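Local coordinates for exopolyphosphatase (Cytophaga hutchinsonii, PDB 3MDQ), which probably hydrolyses terminal phosphates from inorganic polyphosphate chains, as an exopolyphosphatase of the Ppx/GppA phosphatase family, at residues G111-E114 with A115-F119; S295-S298 with L299-V303. One frame throughout, in Å; residues are numbered along the deposited sequence.

Contact 1 of 2, residues G111-E114 with A115-F119; sequences GARE and AELIF
Between G111-E114 and A115-F119 the backbone winds as the opening alpha-helical turns of helix 111-125, with four i to i+4 bonds, from A115 N to G111 O through I118 N to E114 O. This helix follows strand 106-108 in the actin-like ATPase fold of the Ppx/GppA family. On one flank R113 and E116, three residues apart, form a salt bridge: R113 NH1 stands 2.9 Å from E116 OE1, with an N-H...O angle of 153°. The carboxylate lies at the guanidinium's edge but is turned steeply against it, and OE1 takes the bond on its anti side. R113 reaches this place because CG is anti to the backbone N (chi1 -175°) and the chain then bends at chi2 (61°), which carries the guanidinium onward along the helix to E116 and L117. There L117 CD2 lies over a guanidinium face near its rim, 3.7 Å from R113 NH2. The group is fixed further by the carbonyl of V313, which accepts from R113 NE, while E116 OE2 has a second partner in K156. Together these bonds probably hold the guanidinium against turning. On another flank E114 is fully extended, carrying its carboxylate away from the turn to a salt bridge with R86; the E114 side chain comes within about 4 Å of a bound sulfate, probably from the crystallisation liquor. I118 runs side by side with E114 and points the same way, its CD1 3.8 Å from E114 CG; the I118 CG1 methylene also lies 3.2 Å from E114 O.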
ATOM      1  N   GLY A 111       9.383  -2.833  -8.840  1.00 10.94           N
ATOM      2  CA  GLY A 111       8.117  -3.432  -8.408  1.00 11.61           C
ATOM      3  C   GLY A 111       8.279  -4.849  -7.834  1.00 10.82           C
ATOM      4  O   GLY A 111       7.637  -5.156  -6.813  1.00 10.85           O
ATOM      5  N   ALA A 112       9.151  -5.661  -8.432  1.00 11.90           N
ATOM      6  CA  ALA A 112       9.386  -7.025  -7.963  1.00 13.03           C
ATOM      7  C   ALA A 112       9.899  -6.971  -6.536  1.00 11.45           C
ATOM      8  O   ALA A 112       9.446  -7.703  -5.656  1.00 11.88           O
ATOM      9  CB  ALA A 112      10.380  -7.822  -8.894  1.00 15.41           C
ATOM     10  N   ARG A 113      10.875  -6.094  -6.288  1.00  9.61           N
ATOM     11  CA  ARG A 113      11.498  -6.049  -4.969  1.00  9.51           C
ATOM     12  C   ARG A 113      10.542  -5.473  -3.963  1.00  9.08           C
ATOM     13  O   ARG A 113      10.484  -5.924  -2.812  1.00  9.96           O
ATOM     14  CB  ARG A 113      12.736  -5.171  -5.007  1.00  9.89           C
ATOM     15  CG  ARG A 113      13.535  -5.140  -3.725  1.00 11.18           C
ATOM     16  CD  ARG A 113      14.039  -6.503  -3.377  1.00 13.95           C
ATOM     17  NE  ARG A 113      14.763  -6.514  -2.095  1.00 15.33           N
ATOM     18  CZ  ARG A 113      14.744  -7.543  -1.260  1.00 15.46           C
ATOM     19  NH1 ARG A 113      14.019  -8.604  -1.513  1.00 16.52           N
ATOM     20  NH2 ARG A 113      15.408  -7.491  -0.109  1.00 19.81           N
ATOM     21  N   GLU A 114       9.761  -4.477  -4.378  1.00  9.12           N
ATOM     22  CA  GLU A 114       8.693  -3.916  -3.535  1.00  8.82           C
ATOM     23  C   GLU A 114       7.714  -5.037  -3.078  1.00  8.44           C
ATOM     24  O   GLU A 114       7.368  -5.138  -1.898  1.00  9.67           O
ATOM     25  CB  GLU A 114       7.924  -2.816  -4.293  1.00 10.88           C
ATOM     26  CG  GLU A 114       6.866  -2.133  -3.504  1.00 10.99           C
ATOM     27  CD  GLU A 114       6.146  -1.031  -4.284  1.00 11.59           C
ATOM     28  OE1 GLU A 114       6.408  -0.886  -5.498  1.00 12.60           O
ATOM     29  OE2 GLU A 114       5.271  -0.321  -3.686  1.00 13.43           O
ATOM     30  N   ALA A 115       7.324  -5.876  -4.012  1.00  7.44           N
ATOM     31  CA  ALA A 115       6.446  -6.984  -3.683  1.00  7.99           C
ATOM     32  C   ALA A 115       7.077  -7.935  -2.655  1.00  8.25           C
ATOM     33  O   ALA A 115       6.427  -8.368  -1.682  1.00  8.72           O
ATOM     34  CB  ALA A 115       6.059  -7.736  -4.960  1.00  8.65           C
ATOM     35  N   GLU A 116       8.337  -8.271  -2.863  1.00  8.83           N
ATOM     36  CA  GLU A 116       9.053  -9.155  -1.920  1.00  7.46           C
ATOM     37  C   GLU A 116       9.072  -8.566  -0.519  1.00 10.46           C
ATOM     38  O   GLU A 116       8.883  -9.268   0.494  1.00 10.10           O
ATOM     39  CB  GLU A 116      10.464  -9.439  -2.419  1.00  9.12           C
ATOM     40  CG  GLU A 116      10.479 -10.230  -3.691  1.00 15.06           C
ATOM     41  CD  GLU A 116      11.825 -10.243  -4.365  1.00 24.20           C
ATOM     42  OE1 GLU A 116      12.767  -9.545  -3.943  1.00 15.35           O
ATOM     43  OE2 GLU A 116      11.915 -10.936  -5.394  1.00 33.79           O
ATOM     44  N   LEU A 117       9.389  -7.274  -0.432  1.00  9.89           N
ATOM     45  CA  LEU A 117       9.524  -6.632   0.861  1.00  8.39           C
ATOM     46  C   LEU A 117       8.167  -6.525   1.539  1.00  8.24           C
ATOM     47  O   LEU A 117       8.052  -6.783   2.737  1.00  8.13           O
ATOM     48  CB  LEU A 117      10.186  -5.261   0.707  1.00  8.78           C
ATOM     49  CG  LEU A 117      11.623  -5.251   0.258  1.00 10.85           C
ATOM     50  CD1 LEU A 117      12.002  -3.838  -0.207  1.00 10.84           C
ATOM     51  CD2 LEU A 117      12.560  -5.721   1.403  1.00 10.10           C
ATOM     52  N   ILE A 118       7.133  -6.161   0.792  1.00  8.79           N
ATOM     53  CA  ILE A 118       5.773  -6.150   1.338  1.00  9.67           C
ATOM     54  C   ILE A 118       5.450  -7.523   1.948  1.00  8.63           C
ATOM     55  O   ILE A 118       4.933  -7.611   3.079  1.00  9.00           O
ATOM     56  CB  ILE A 118       4.732  -5.785   0.287  1.00  7.85           C
ATOM     57  CG1 ILE A 118       4.878  -4.294  -0.060  1.00 10.75           C
ATOM     58  CG2 ILE A 118       3.311  -6.128   0.785  1.00  9.53           C
ATOM     59  CD1 ILE A 118       4.231  -3.894  -1.387  1.00 10.52           C
ATOM     60  N   PHE A 119       5.727  -8.584   1.203  1.00  9.13           N
ATOM     61  CA  PHE A 119       5.375  -9.927   1.706  1.00  8.59           C
ATOM     62  C   PHE A 119       6.136 -10.297   2.976  1.00  8.15           C
ATOM     63  O   PHE A 119       5.574 -10.983   3.855  1.00  9.43           O
ATOM     64  CB  PHE A 119       5.535 -11.013   0.643  1.00  8.39           C
ATOM     65  CG  PHE A 119       4.731 -12.256   0.909  1.00  7.18           C
ATOM     66  CD1 PHE A 119       3.344 -12.246   0.820  1.00  7.74           C
ATOM     67  CD2 PHE A 119       5.357 -13.425   1.252  1.00 10.04           C
ATOM     68  CE1 PHE A 119       2.598 -13.392   1.027  1.00 10.91           C
ATOM     69  CE2 PHE A 119       4.603 -14.605   1.435  1.00  9.26           C
ATOM     70  CZ  PHE A 119       3.267 -14.574   1.332  1.00  9.42           C
TER

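Contact 2 of 2, residues S295-S298 with L299-V303. With GOL (glycerol), chain J.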
ATOM      1  N   SER A 295      -3.727  -7.380   6.651  1.00  9.88           N
ATOM      2  CA  SER A 295      -2.455  -7.222   7.349  1.00  7.60           C
ATOM      3  C   SER A 295      -2.230  -5.742   7.637  1.00  8.42           C
ATOM      4  O   SER A 295      -2.239  -4.952   6.712  1.00  9.76           O
ATOM      5  CB  SER A 295      -1.286  -7.768   6.506  1.00  9.45           C
ATOM      6  OG  SER A 295      -0.025  -7.314   7.001  1.00  9.73           O
ATOM      7  N   THR A 296      -1.967  -5.401   8.892  1.00  8.33           N
ATOM      8  CA  THR A 296      -1.643  -3.995   9.208  1.00 10.15           C
ATOM      9  C   THR A 296      -0.197  -3.644   8.893  1.00 10.95           C
ATOM     10  O   THR A 296       0.159  -2.476   8.971  1.00 13.56           O
ATOM     11  CB  THR A 296      -1.955  -3.627  10.648  1.00 12.19           C
ATOM     12  OG1 THR A 296      -1.058  -4.324  11.509  1.00 13.78           O
ATOM     13  CG2 THR A 296      -3.423  -3.981  11.004  1.00 15.80           C
ATOM     14  N   TYR A 297       0.609  -4.640   8.535  1.00  8.88           N
ATOM     15  CA  TYR A 297       2.006  -4.436   8.073  1.00  7.68           C
ATOM     16  C   TYR A 297       2.060  -4.438   6.568  1.00  9.72           C
ATOM     17  O   TYR A 297       1.347  -5.198   5.899  1.00 11.14           O
ATOM     18  CB  TYR A 297       2.903  -5.558   8.572  1.00  9.30           C
ATOM     19  CG  TYR A 297       3.223  -5.567  10.048  1.00 10.04           C
ATOM     20  CD1 TYR A 297       2.593  -4.707  10.955  1.00  9.80           C
ATOM     21  CD2 TYR A 297       4.150  -6.461  10.541  1.00 10.81           C
ATOM     22  CE1 TYR A 297       2.916  -4.734  12.287  1.00 13.35           C
ATOM     23  CE2 TYR A 297       4.477  -6.482  11.865  1.00 13.78           C
ATOM     24  CZ  TYR A 297       3.844  -5.623  12.734  1.00 13.77           C
ATOM     25  OH  TYR A 297       4.183  -5.677  14.076  1.00 14.93           O
ATOM     26  N   SER A 298       2.925  -3.602   6.012  1.00 10.02           N
ATOM     27  CA  SER A 298       3.097  -3.499   4.584  1.00 10.47           C
ATOM     28  C   SER A 298       4.593  -3.180   4.314  1.00 10.09           C
ATOM     29  O   SER A 298       5.463  -3.691   5.002  1.00 10.18           O
ATOM     30  CB  SER A 298       2.129  -2.488   3.979  1.00 13.12           C
ATOM     31  OG  SER A 298       2.302  -1.192   4.488  1.00 14.69           O
ATOM     32  N   LEU A 299       4.888  -2.391   3.289  1.00  9.29           N
ATOM     33  CA  LEU A 299       6.272  -2.199   2.884  1.00  8.84           C
ATOM     34  C   LEU A 299       7.220  -1.772   4.000  1.00  9.88           C
ATOM     35  O   LEU A 299       8.300  -2.339   4.129  1.00  9.72           O
ATOM     36  CB  LEU A 299       6.374  -1.186   1.722  1.00  9.16           C
ATOM     37  CG  LEU A 299       7.777  -0.834   1.245  1.00 10.21           C
ATOM     38  CD1 LEU A 299       8.478  -2.048   0.673  1.00  8.77           C
ATOM     39  CD2 LEU A 299       7.656   0.286   0.179  1.00 11.99           C
ATOM     40  N   LYS A 300       6.840  -0.772   4.790  1.00 10.56           N
ATOM     41  CA  LYS A 300       7.772  -0.228   5.782  1.00  9.83           C
ATOM     42  C   LYS A 300       8.185  -1.290   6.816  1.00  8.85           C
ATOM     43  O   LYS A 300       9.351  -1.384   7.203  1.00  8.86           O
ATOM     44  CB  LYS A 300       7.202   1.029   6.450  1.00 10.26           C
ATOM     45  CG  LYS A 300       5.985   0.838   7.323  1.00 10.66           C
ATOM     46  CD  LYS A 300       5.197   2.146   7.608  1.00 14.83           C
ATOM     47  CE  LYS A 300       3.996   1.941   8.629  1.00 18.05           C
ATOM     48  NZ  LYS A 300       3.049   0.988   8.067  1.00 24.25           N
ATOM     49  N   GLU A 301       7.218  -2.107   7.225  1.00  9.53           N
ATOM     50  CA  GLU A 301       7.516  -3.216   8.113  1.00  9.72           C
ATOM     51  C   GLU A 301       8.337  -4.306   7.427  1.00  9.56           C
ATOM     52  O   GLU A 301       9.214  -4.891   8.030  1.00  9.20           O
ATOM     53  CB  GLU A 301       6.273  -3.830   8.733  1.00  9.16           C
ATOM     54  CG  GLU A 301       5.591  -2.928   9.764  1.00 11.41           C
ATOM     55  CD  GLU A 301       4.649  -1.900   9.206  1.00 12.89           C
ATOM     56  OE1 GLU A 301       4.273  -1.931   8.003  1.00 11.84           O
ATOM     57  OE2 GLU A 301       4.244  -0.998  10.022  1.00 18.06           O
ATOM     58  N   GLY A 302       8.061  -4.572   6.156  1.00  9.34           N
ATOM     59  CA  GLY A 302       8.891  -5.507   5.443  1.00  9.57           C
ATOM     60  C   GLY A 302      10.325  -5.088   5.322  1.00 10.07           C
ATOM     61  O   GLY A 302      11.225  -5.920   5.394  1.00  8.81           O
ATOM     62  N   VAL A 303      10.546  -3.796   5.114  1.00  8.87           N
ATOM     63  CA  VAL A 303      11.904  -3.237   5.108  1.00  7.63           C
ATOM     64  C   VAL A 303      12.586  -3.454   6.470  1.00  7.82           C
ATOM     65  O   VAL A 303      13.731  -3.937   6.551  1.00  8.85           O
ATOM     66  CB  VAL A 303      11.877  -1.750   4.685  1.00  7.02           C
ATOM     67  CG1 VAL A 303      13.211  -1.063   4.973  1.00  9.23           C
ATOM     68  CG2 VAL A 303      11.481  -1.613   3.210  1.00  8.23           C
TER
HETATM   69  C1  GOL J 323       5.365  -2.276  13.803  1.00 39.49           C
HETATM   70  O1  GOL J 323       4.803  -1.413  12.785  1.00 27.61           O
HETATM   71  C2  GOL J 323       6.911  -2.418  13.876  1.00 39.60           C
HETATM   72  O2  GOL J 323       7.602  -1.312  14.490  1.00 32.16           O
HETATM   73  C3  GOL J 323       7.361  -3.542  14.825  1.00 40.76           C
HETATM   74  O3  GOL J 323       6.833  -4.810  14.545  1.00 37.47           O
HETATM   75  O   HOH W   1       1.702  -0.557  10.623  1.00 33.22           O
HETATM   76  O   HOH W   2       4.487   0.828   4.231  1.00 14.68           O
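E301 CG is anti to its carbonyl carbon (chi1 -70°) and the chain then bends at chi2 (84°), turning the carboxylate back to the start of the helix, while Y297 CG, also anti to its carbonyl carbon (chi1 -72°), sets one ring face against the E301 side chain. E301 OE1 thus accepts a nearly straight bond of 2.9 Å from S298 N. S298 is the N-cap, so this is the reciprocal half of a capping box; its own hydroxyl makes no capping bond and is hydrogen-bonded to a water, which in turn accepts from K300 N. E301 CG sits over one face of the Y297 ring in a CH-pi contact, 3.8 Å from the centroid, with ring and carboxylate planes nearly parallel. K300 NZ bridges to the syn lone pair of E301 OE2 at 3.0 Å, and another water links OE2 to T296 O. A glycerol, probably from crystallisation, spans the pair, donating from O3 to Y297 OH (2.8 Å) and weakly from O1 to E301 OE2. An alanine in place of E301 would probably leave S298 N and K300 NZ without their carboxylate mate and take the CG contact off the ring face. The turn joins strand 291-295 to helix 299-309: Y297 touches A125 of helix 111-125, while L299, K300 and V303 pack on strands 5-11 and 76-81.

How the contacts relate
Contact 1 comes first along the chain and contact 2 closes near its end, yet their centres lie 10 Å apart in space. Helix 111-125 runs from the sheet containing strand 106-108 to the one containing strand 133-138; the turn at 295-303 leads back from strand 291-295 to a helix packed on the first sheet. The two contacts therefore sit where the chain passes between the halves of the fold, consistent with the paired crossings at the base of the interdomain cleft in actin-like ATPases, about which the two domains can hinge. They meet through hydrophobic side chains: L117 CB is 3.6 Å from L299 CD1, and L117 CD1 approaches V303 CG2, joining the crossings directly.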